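Local coordinates for Alr1585 protein (Nostoc sp., PDB 5C2I), which probably uses its bound haem to oxidise dyes and other substrates with hydrogen peroxide, as a dye-decolorizing (DyP-type) peroxidase, at residues L106-P110 with F111-G115. The protein carries 1 engineered substitution. Residues are numbered along the deposited sequence; the frame is centred on the assembly and turned at random.
Sequences LEIEP and FQIPG
Ile108 and Ile113 each set CG1 beside the backbone N and opposite the carbonyl carbon (chi1 -58° and -65°), which directs CG2 of Ile108 to the following turn and lays CG1 of Ile113 back along the chain that leads into it. The Ile108 CG2 methyl meets CB of Gln112 at 3.7 Å, the two side chains crossing at about a right angle, and lies 4.1 Å from Ile113 CG1. The extended chi2 of Ile113 (178°) carries its CD1 on to the carbonyl O of Ile108, at 3.7 Å, and close to the CA of Pro110. Inside the turn, Gln112 N donates to Glu109 O (2.8 Å) and Ile113 N to Pro110 O (3.1 Å). Ile113 also packs on Tyr103 of helix 100-105 and Phe119 of helix 117-121, so an alanine here would probably leave a gap beside Tyr103 and Phe119 and give Ile108 less apolar cover. Two successive i to i+3 bonds make this a short 3-10 helix, at Pro110 to Gln112, here in the surface loop joining helices 100-105 and 117-121 of the DyP-type alpha+beta barrel domain.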
loop_
_atom_site.group_PDB
_atom_site.type_symbol
_atom_site.label_atom_id
_atom_site.label_comp_id
_atom_site.label_asym_id
_atom_site.label_seq_id
_atom_site.Cartn_x
_atom_site.Cartn_y
_atom_site.Cartn_z
ATOM N N LEU A 106 -19.079 -16.976 -41.966
ATOM C CA LEU A 106 -17.853 -17.166 -42.701
ATOM C C LEU A 106 -17.955 -18.144 -43.874
ATOM O O LEU A 106 -16.971 -18.409 -44.538
ATOM C CB LEU A 106 -16.729 -17.588 -41.731
ATOM C CG LEU A 106 -16.345 -16.502 -40.733
ATOM C CD1 LEU A 106 -15.411 -17.098 -39.677
ATOM C CD2 LEU A 106 -15.724 -15.288 -41.404
ATOM N N GLU A 107 -19.162 -18.631 -44.168
ATOM C CA GLU A 107 -19.409 -19.508 -45.324
ATOM C C GLU A 107 -18.547 -20.770 -45.287
ATOM O O GLU A 107 -18.101 -21.291 -46.320
ATOM C CB GLU A 107 -19.258 -18.755 -46.652
ATOM C CG GLU A 107 -20.114 -17.508 -46.713
ATOM C CD GLU A 107 -19.936 -16.675 -47.972
ATOM O OE1 GLU A 107 -18.925 -16.824 -48.686
ATOM O OE2 GLU A 107 -20.836 -15.880 -48.227
ATOM N N ILE A 108 -18.408 -21.310 -44.082
ATOM C CA ILE A 108 -17.808 -22.628 -43.879
ATOM C C ILE A 108 -18.921 -23.690 -43.993
ATOM O O ILE A 108 -19.947 -23.613 -43.293
ATOM C CB ILE A 108 -17.145 -22.709 -42.489
ATOM C CG1 ILE A 108 -16.070 -21.614 -42.324
ATOM C CG2 ILE A 108 -16.579 -24.098 -42.242
ATOM C CD1 ILE A 108 -14.945 -21.637 -43.329
ATOM N N GLU A 109 -18.721 -24.683 -44.842
ATOM C CA GLU A 109 -19.719 -25.740 -45.048
ATOM C C GLU A 109 -20.093 -26.411 -43.702
ATOM O O GLU A 109 -19.220 -26.673 -42.906
ATOM C CB GLU A 109 -19.229 -26.835 -46.010
ATOM C CG GLU A 109 -18.823 -26.399 -47.419
ATOM C CD GLU A 109 -19.974 -26.033 -48.311
ATOM O OE1 GLU A 109 -21.145 -26.078 -47.854
ATOM O OE2 GLU A 109 -19.707 -25.702 -49.501
ATOM N N PRO A 110 -21.372 -26.790 -43.532
ATOM C CA PRO A 110 -21.846 -27.471 -42.303
ATOM C C PRO A 110 -21.022 -28.657 -41.854
ATOM O O PRO A 110 -20.714 -28.777 -40.669
ATOM C CB PRO A 110 -23.292 -27.890 -42.642
ATOM C CG PRO A 110 -23.697 -26.998 -43.742
ATOM C CD PRO A 110 -22.473 -26.521 -44.466
ATOM N N PHE A 111 -20.651 -29.521 -42.773
ATOM C CA PHE A 111 -19.859 -30.663 -42.447
ATOM C C PHE A 111 -18.489 -30.308 -41.863
ATOM O O PHE A 111 -17.877 -31.154 -41.203
ATOM C CB PHE A 111 -19.714 -31.579 -43.682
ATOM C CG PHE A 111 -19.189 -32.945 -43.346
ATOM C CD1 PHE A 111 -20.032 -33.910 -42.759
ATOM C CD2 PHE A 111 -17.849 -33.278 -43.580
ATOM C CE1 PHE A 111 -19.538 -35.173 -42.415
ATOM C CE2 PHE A 111 -17.355 -34.543 -43.234
ATOM C CZ PHE A 111 -18.202 -35.488 -42.657
ATOM N N GLN A 112 -17.981 -29.100 -42.141
ATOM C CA GLN A 112 -16.681 -28.609 -41.637
ATOM C C GLN A 112 -16.783 -27.771 -40.356
ATOM O O GLN A 112 -15.785 -27.275 -39.831
ATOM C CB GLN A 112 -15.970 -27.762 -42.712
ATOM C CG GLN A 112 -15.662 -28.610 -43.918
ATOM C CD GLN A 112 -14.742 -29.798 -43.645
ATOM O OE1 GLN A 112 -15.053 -30.892 -44.035
ATOM N NE2 GLN A 112 -13.612 -29.578 -42.974
ATOM N N ILE A 113 -17.997 -27.550 -39.903
ATOM C CA ILE A 113 -18.197 -26.797 -38.667
ATOM C C ILE A 113 -17.936 -27.779 -37.523
ATOM O O ILE A 113 -18.347 -28.917 -37.590
ATOM C CB ILE A 113 -19.613 -26.184 -38.638
ATOM C CG1 ILE A 113 -19.715 -25.131 -39.777
ATOM C CG2 ILE A 113 -19.972 -25.592 -37.268
ATOM C CD1 ILE A 113 -21.063 -24.470 -39.914
ATOM N N PRO A 114 -17.246 -27.333 -36.466
ATOM C CA PRO A 114 -17.064 -28.212 -35.315
ATOM C C PRO A 114 -18.335 -28.954 -34.924
ATOM O O PRO A 114 -19.432 -28.357 -34.899
ATOM C CB PRO A 114 -16.541 -27.254 -34.213
ATOM C CG PRO A 114 -15.784 -26.207 -35.007
ATOM C CD PRO A 114 -16.629 -26.007 -36.244
ATOM N N GLY A 115 -18.174 -30.239 -34.608
ATOM C CA GLY A 115 -19.288 -31.145 -34.470
ATOM C C GLY A 115 -20.052 -31.185 -33.163
ATOM O O GLY A 115 -21.124 -31.788 -33.116
#